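Local coordinates for protein cystathionine gamma-synthase (Xanthomonas oryzae pv. oryzae KACC 10331, PDB 6LD7) that probably catalyses cystathionine formation in the trans-sulfuration route of methionine biosynthesis, using pyridoxal 5'-phosphate as its cofactor, at residues 54-57 with 58-62; 66-69 with 70-74; 251-254 with 255-258. The protein carries 1 engineered substitution. All blocks are in the same frame, centred on the assembly; numbering follows the deposited sequence.

Contact 1: 54-57 with 58-62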
loop_
_atom_site.group_PDB
_atom_site.type_symbol
_atom_site.label_atom_id
_atom_site.label_comp_id
_atom_site.label_asym_id
_atom_site.label_seq_id
_atom_site.Cartn_x
_atom_site.Cartn_y
_atom_site.Cartn_z
ATOM N N GLN C 54 14.348 19.437 7.962
ATOM C CA GLN C 54 13.403 20.069 7.023
ATOM C C GLN C 54 11.947 19.630 7.383
ATOM O O GLN C 54 11.034 20.415 7.256
ATOM C CB GLN C 54 13.847 19.668 5.604
ATOM C CG GLN C 54 12.873 20.208 4.576
ATOM C CD GLN C 54 13.227 19.782 3.177
ATOM O OE1 GLN C 54 12.611 20.297 2.273
ATOM N NE2 GLN C 54 14.095 18.788 2.986
ATOM N N TYR C 55 11.722 18.353 7.676
ATOM C CA TYR C 55 10.403 17.782 8.033
ATOM C C TYR C 55 10.420 17.508 9.522
ATOM O O TYR C 55 11.491 17.047 10.036
ATOM C CB TYR C 55 10.139 16.533 7.187
ATOM C CG TYR C 55 9.993 16.884 5.732
ATOM C CD1 TYR C 55 8.828 17.492 5.284
ATOM C CD2 TYR C 55 11.008 16.645 4.816
ATOM C CE1 TYR C 55 8.706 17.888 3.961
ATOM C CE2 TYR C 55 10.908 17.062 3.483
ATOM C CZ TYR C 55 9.711 17.625 3.056
ATOM O OH TYR C 55 9.502 17.949 1.746
ATOM N N ASP C 56 9.282 17.696 10.178
ATOM C CA ASP C 56 9.109 17.299 11.611
ATOM C C ASP C 56 7.811 16.452 11.770
ATOM O O ASP C 56 7.790 15.538 12.603
ATOM C CB ASP C 56 9.196 18.519 12.549
ATOM C CG ASP C 56 8.006 19.448 12.365
ATOM O OD1 ASP C 56 7.674 19.771 11.221
ATOM O OD2 ASP C 56 7.330 19.715 13.358
ATOM N N TYR C 57 6.743 16.748 11.036
ATOM C CA TYR C 57 5.421 16.097 11.302
ATOM C C TYR C 57 4.575 16.061 10.023
ATOM O O TYR C 57 4.369 17.242 9.499
ATOM C CB TYR C 57 4.682 16.887 12.415
ATOM C CG TYR C 57 3.517 16.147 13.003
ATOM C CD1 TYR C 57 3.690 14.933 13.684
ATOM C CD2 TYR C 57 2.230 16.633 12.810
ATOM C CE1 TYR C 57 2.599 14.238 14.222
ATOM C CE2 TYR C 57 1.130 15.924 13.284
ATOM C CZ TYR C 57 1.311 14.744 14.017
ATOM O OH TYR C 57 0.198 14.154 14.543
ATOM N N THR C 58 4.035 14.888 9.606
ATOM C CA THR C 58 3.394 14.770 8.283
ATOM C C THR C 58 2.149 15.662 8.115
ATOM O O THR C 58 2.039 16.117 6.981
ATOM C CB THR C 58 3.248 13.422 7.545
ATOM O OG1 THR C 58 2.003 12.739 7.191
ATOM C CG2 THR C 58 4.476 12.642 7.736
ATOM N N ARG C 59 1.408 16.063 9.155
ATOM C CA ARG C 59 0.177 16.867 8.959
ATOM C C ARG C 59 0.657 18.178 8.300
ATOM O O ARG C 59 -0.034 18.733 7.445
ATOM C CB ARG C 59 -0.616 17.176 10.235
ATOM C CG ARG C 59 -1.550 18.377 10.027
ATOM C CD ARG C 59 -2.610 18.568 11.042
ATOM N NE ARG C 59 -2.228 18.150 12.390
ATOM C CZ ARG C 59 -1.455 18.871 13.222
ATOM N NH1 ARG C 59 -0.953 20.008 12.782
ATOM N NH2 ARG C 59 -1.187 18.467 14.476
ATOM N N SER C 60 1.860 18.617 8.653
ATOM C CA SER C 60 2.360 19.975 8.328
ATOM C C SER C 60 3.204 19.973 6.997
ATOM O O SER C 60 2.971 20.862 6.139
ATOM C CB SER C 60 3.033 20.432 9.604
ATOM O OG SER C 60 4.295 20.873 9.307
ATOM N N GLY C 61 4.018 18.934 6.747
ATOM C CA GLY C 61 4.969 18.762 5.627
ATOM C C GLY C 61 5.392 17.274 5.549
ATOM O O GLY C 61 5.651 16.624 6.606
ATOM N N ASN C 62 5.390 16.680 4.359
ATOM C CA ASN C 62 5.807 15.263 4.128
ATOM C C ASN C 62 6.411 15.214 2.742
ATOM O O ASN C 62 5.872 15.862 1.842
ATOM C CB ASN C 62 4.620 14.336 4.214
ATOM C CG ASN C 62 4.946 12.945 3.781
ATOM O OD1 ASN C 62 5.000 12.732 2.565
ATOM N ND2 ASN C 62 5.130 12.042 4.762
HETATM O O HOH W 1 6.986 18.361 8.383
#
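Tyr57 O is gripped by two backbone amides of one tight turn: Thr58 to Ser60 follow helical backbone angles, bringing Ser60 N to 3.0 Å and Gly61 N to 3.2 Å from Tyr57 O. The two N-H groups arrive from opposite faces of the carbonyl plane, Ser60 N the further out of it at 36°. A water ties the next layer together, accepting from Asp56 N and donating to Gly61 O at 2.8 Å. Tyr55 lays its ring beside the return of the chain, with CD1 3.5 Å from Gly61 C and CE1 3.6 Å from Asn62 N, while its hydroxyl is bound by Asp66. The Tyr57 ring meets the Arg59 side chain aslant: CE2 sits over one face of the guanidinium, 3.6 Å from NH2 and off towards the rim, with the two planes 61° apart. The same CE2 rests 3.7 Å from Arg59 CB, so that both ends of the arginine chain touch it. A bend at chi3 (33°) turns the guanidinium back over it. Both polar ends then cross the subunit boundary, where Tyr57 OH and Arg59 NE hydrogen-bond to the pyridoxal-phosphate-bearing lysine residue of the second subunit. A tyrosine and an arginine lent to a neighbour's cofactor are a hallmark of the active site in trans-sulfuration enzymes of the cystathionine gamma-synthase family.

Contact 2: 66-69 with 70-74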
loop_
_atom_site.group_PDB
_atom_site.type_symbol
_atom_site.label_atom_id
_atom_site.label_comp_id
_atom_site.label_asym_id
_atom_site.label_seq_id
_atom_site.Cartn_x
_atom_site.Cartn_y
_atom_site.Cartn_z
ATOM N N ASP C 66 4.854 16.465 -0.918
ATOM C CA ASP C 66 5.505 17.641 -1.486
ATOM C C ASP C 66 6.002 17.340 -2.905
ATOM O O ASP C 66 5.988 18.225 -3.694
ATOM C CB ASP C 66 6.672 18.111 -0.635
ATOM C CG ASP C 66 6.185 18.899 0.568
ATOM O OD1 ASP C 66 4.983 19.194 0.632
ATOM O OD2 ASP C 66 6.968 19.071 1.474
ATOM N N LEU C 67 6.421 16.141 -3.226
ATOM C CA LEU C 67 6.789 15.856 -4.629
ATOM C C LEU C 67 5.577 16.073 -5.505
ATOM O O LEU C 67 5.769 16.455 -6.567
ATOM C CB LEU C 67 7.150 14.400 -4.769
ATOM C CG LEU C 67 8.606 14.072 -4.886
ATOM C CD1 LEU C 67 8.702 12.542 -4.923
ATOM C CD2 LEU C 67 9.176 14.716 -6.133
ATOM N N LEU C 68 4.397 15.612 -5.081
ATOM C CA LEU C 68 3.207 15.772 -5.900
ATOM C C LEU C 68 2.875 17.271 -5.991
ATOM O O LEU C 68 2.506 17.761 -7.058
ATOM C CB LEU C 68 2.064 14.933 -5.343
ATOM C CG LEU C 68 0.744 15.109 -6.050
ATOM C CD1 LEU C 68 0.850 14.618 -7.496
ATOM C CD2 LEU C 68 -0.362 14.318 -5.354
ATOM N N GLY C 69 2.918 17.957 -4.862
ATOM C CA GLY C 69 2.790 19.420 -4.835
ATOM C C GLY C 69 3.654 20.132 -5.836
ATOM O O GLY C 69 3.126 20.964 -6.622
ATOM N N GLU C 70 4.933 19.818 -5.818
ATOM C CA GLU C 70 5.901 20.430 -6.720
ATOM C C GLU C 70 5.608 20.020 -8.155
ATOM O O GLU C 70 5.670 20.894 -9.031
ATOM C CB GLU C 70 7.311 19.957 -6.461
ATOM C CG GLU C 70 8.012 20.704 -5.385
ATOM C CD GLU C 70 9.271 19.902 -4.958
ATOM O OE1 GLU C 70 9.845 19.094 -5.835
ATOM O OE2 GLU C 70 9.620 19.972 -3.747
ATOM N N ALA C 71 5.294 18.753 -8.443
ATOM C CA ALA C 71 4.984 18.368 -9.846
ATOM C C ALA C 71 3.731 19.148 -10.321
ATOM O O ALA C 71 3.771 19.682 -11.438
ATOM C CB ALA C 71 4.738 16.912 -10.011
ATOM N N LEU C 72 2.696 19.307 -9.485
ATOM C CA LEU C 72 1.528 20.051 -9.975
ATOM C C LEU C 72 1.846 21.549 -10.085
ATOM O O LEU C 72 1.338 22.161 -11.025
ATOM C CB LEU C 72 0.331 19.789 -9.092
ATOM C CG LEU C 72 -0.194 18.380 -9.188
ATOM C CD1 LEU C 72 -1.369 18.252 -8.318
ATOM C CD2 LEU C 72 -0.601 17.992 -10.579
ATOM N N ALA C 73 2.627 22.120 -9.166
ATOM C CA ALA C 73 3.020 23.532 -9.250
ATOM C C ALA C 73 3.754 23.761 -10.592
ATOM O O ALA C 73 3.459 24.747 -11.256
ATOM C CB ALA C 73 3.910 23.929 -8.120
ATOM N N GLU C 74 4.683 22.893 -10.935
ATOM C CA GLU C 74 5.466 22.959 -12.193
ATOM C C GLU C 74 4.546 22.833 -13.421
ATOM O O GLU C 74 4.695 23.606 -14.331
ATOM C CB GLU C 74 6.585 21.940 -12.260
ATOM C CG GLU C 74 7.387 22.104 -13.575
ATOM C CD GLU C 74 8.599 21.182 -13.729
ATOM O OE1 GLU C 74 8.863 20.385 -12.788
ATOM O OE2 GLU C 74 9.275 21.224 -14.800
#
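Leu68 and Leu72, one turn apart on helix 63-76, mark the dense side of this contact, with CD1 of Leu68 4.3 Å from CG of Leu72. The Leu72 branch point also rests against the backbone, CG lying 3.5 Å from Leu68 O, because chi1 of -69° sets it beside its own amide nitrogen. Both side chains pack on Ile83 of strand 80-84. Ala71, its CB 3.6 Å from Leu67 O, packs on Leu256 of helix 246-256. The solvent side is looser. Glu70 is exposed; CB and CG pass alongside Asp66 O, CB at 3.5 Å, and the chain then runs out extended beyond CG. The two carboxylates keep apart, Asp66 OD2 and Glu70 OE2 5.9 Å from each other, as like charges probably favour, and Asp66 is turned to the hydroxyl of Tyr55. Beneath both sides runs an unbroken ladder of i to i+4 bonds, from Glu70 N to Asp66 O (2.9 Å, 166°) through to Ala73 N to Gly69 O (2.8 Å). Apolar on the sheet side and acidic on the solvent side, this is an amphipathic alpha helix packed against the seven-stranded sheet of the large domain in a fold-type I pyridoxal-phosphate enzyme.

Contact 3: 251-254 with 255-258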
loop_
_atom_site.group_PDB
_atom_site.type_symbol
_atom_site.label_atom_id
_atom_site.label_comp_id
_atom_site.label_asym_id
_atom_site.label_seq_id
_atom_site.Cartn_x
_atom_site.Cartn_y
_atom_site.Cartn_z
ATOM N N LEU C 251 0.281 7.166 -5.023
ATOM C CA LEU C 251 -0.519 6.593 -6.122
ATOM C C LEU C 251 -0.860 7.700 -7.145
ATOM O O LEU C 251 -0.915 7.402 -8.351
ATOM C CB LEU C 251 -1.810 6.016 -5.570
ATOM C CG LEU C 251 -1.734 4.592 -5.012
ATOM C CD1 LEU C 251 -3.133 4.115 -4.752
ATOM C CD2 LEU C 251 -0.996 3.657 -6.005
ATOM N N THR C 252 -1.140 8.905 -6.691
ATOM C CA THR C 252 -1.476 10.025 -7.608
ATOM C C THR C 252 -0.299 10.502 -8.423
ATOM O O THR C 252 -0.499 10.635 -9.586
ATOM C CB THR C 252 -2.401 11.146 -7.113
ATOM O OG1 THR C 252 -2.298 12.524 -7.553
ATOM C CG2 THR C 252 -3.023 10.892 -5.814
ATOM N N LEU C 253 0.888 10.578 -7.883
ATOM C CA LEU C 253 2.050 10.854 -8.707
ATOM C C LEU C 253 2.238 9.701 -9.718
ATOM O O LEU C 253 2.542 9.958 -10.940
ATOM C CB LEU C 253 3.233 11.023 -7.777
ATOM C CG LEU C 253 4.435 11.630 -8.437
ATOM C CD1 LEU C 253 4.157 13.036 -8.908
ATOM C CD2 LEU C 253 5.601 11.607 -7.480
ATOM N N ARG C 254 2.061 8.468 -9.303
ATOM C CA ARG C 254 2.133 7.348 -10.263
ATOM C C ARG C 254 1.149 7.571 -11.422
ATOM O O ARG C 254 1.511 7.424 -12.604
ATOM C CB ARG C 254 1.840 6.049 -9.551
ATOM C CG ARG C 254 2.259 4.815 -10.342
ATOM C CD ARG C 254 1.814 3.572 -9.605
ATOM N NE ARG C 254 2.510 2.353 -9.914
ATOM C CZ ARG C 254 2.033 1.381 -10.657
ATOM N NH1 ARG C 254 0.814 1.435 -11.164
ATOM N NH2 ARG C 254 2.687 0.261 -10.711
ATOM N N GLY C 255 -0.102 7.882 -11.115
ATOM C CA GLY C 255 -1.039 8.160 -12.195
ATOM C C GLY C 255 -0.621 9.353 -13.047
ATOM O O GLY C 255 -0.772 9.250 -14.250
ATOM N N LEU C 256 -0.088 10.433 -12.472
ATOM C CA LEU C 256 0.271 11.659 -13.213
ATOM C C LEU C 256 1.219 11.303 -14.335
ATOM O O LEU C 256 1.306 12.080 -15.322
ATOM C CB LEU C 256 1.067 12.591 -12.324
ATOM C CG LEU C 256 0.895 14.065 -12.403
ATOM C CD1 LEU C 256 2.050 14.805 -11.798
ATOM C CD2 LEU C 256 0.387 14.640 -13.661
ATOM N N ARG C 257 2.155 10.392 -14.060
ATOM C CA ARG C 257 3.184 10.032 -15.054
ATOM C C ARG C 257 2.590 9.636 -16.426
ATOM O O ARG C 257 3.359 9.696 -17.401
ATOM C CB ARG C 257 4.023 8.875 -14.480
ATOM C CG ARG C 257 4.845 9.386 -13.296
ATOM C CD ARG C 257 5.973 8.437 -12.904
ATOM N NE ARG C 257 6.841 8.953 -11.841
ATOM C CZ ARG C 257 6.661 8.683 -10.548
ATOM N NH1 ARG C 257 5.557 8.081 -10.113
ATOM N NH2 ARG C 257 7.573 9.060 -9.685
ATOM N N THR C 258 1.375 9.095 -16.481
ATOM C CA THR C 258 0.763 8.697 -17.744
ATOM C C THR C 258 -0.306 9.707 -18.170
ATOM O O THR C 258 -1.042 9.354 -19.067
ATOM C CB THR C 258 0.192 7.288 -17.653
ATOM O OG1 THR C 258 -0.801 7.331 -16.618
ATOM C CG2 THR C 258 1.317 6.276 -17.453
HETATM O O HOH W 2 0.265 5.958 -14.504
#
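The guanidinium of Arg257 lies with Leu253 CG over one face, 4.1 Å from Arg257 NH1, while at its edge NH1 comes 3.5 Å from Arg254 CA. The setting is the C-terminal part of alpha helix 246-256, at the turn that leads into helix 259-277, in a fold-type I pyridoxal-phosphate enzyme. Arg257 reaches back along the helix: its chain is extended from CG to NE, and with chi1 at -68° CG rests 3.3 Å from Leu253 O. NH2 then passes 3.9 Å from Leu253 CD2 and is secured beyond it by the carbonyl of Ala23. The other branch of Leu253 turns to Leu256, CD1 to CD1 at 4.0 Å, two methyl groups on the flank that meets helix 63-76. Leu253 thus divides its branches between an apolar neighbour and a charged one.

Arg254 points elsewhere. Extended as far as NE, it leaves the helix for the third subunit, where Asp216 of that chain forms a salt bridge with NE and the copies of Arg254 pack on each other. Pairing with that aspartate probably eases the crowding of positive charge at this interface.

Regular i to i+4 bonds carry the backbone through Gly255 N to Leu251 O and Leu256 N to Thr252 O. The next, Arg257 N to Leu253 O, stretches to 3.2 Å, and Arg257 N makes an additional, weak bond to Arg254 O. Thr258 occupies the N-cap position of the following helix, although its side chain makes no capping bond there. Instead its hydroxyl is held by Arg262 and by a water that links the two turns: the water donates to Arg254 O at 2.7 Å and lies the same 2.7 Å from Thr258 OG1.

How the contacts relate
The three contacts lie in series along the chain, from a neighbour's cofactor inward. Contact 1 alone reaches the pyridoxal phosphate of the second subunit, and it is joined to contact 2 by Tyr55 OH and Asp66 OD2, 2.8 Å apart in a probable hydrogen bond; the two centres are about 16 Å apart. Contacts 2 and 3 are closer, about 12 Å between centres, and their helices pack directly: Leu68 CD1 meets Leu253 CD1 at 3.9 Å and Ala71 CB meets Leu256 CD1 at 3.9 Å. Contacts 1 and 3 do not touch, their nearest atoms being about 10 Å apart, and contact 3 lies mainly against the third subunit.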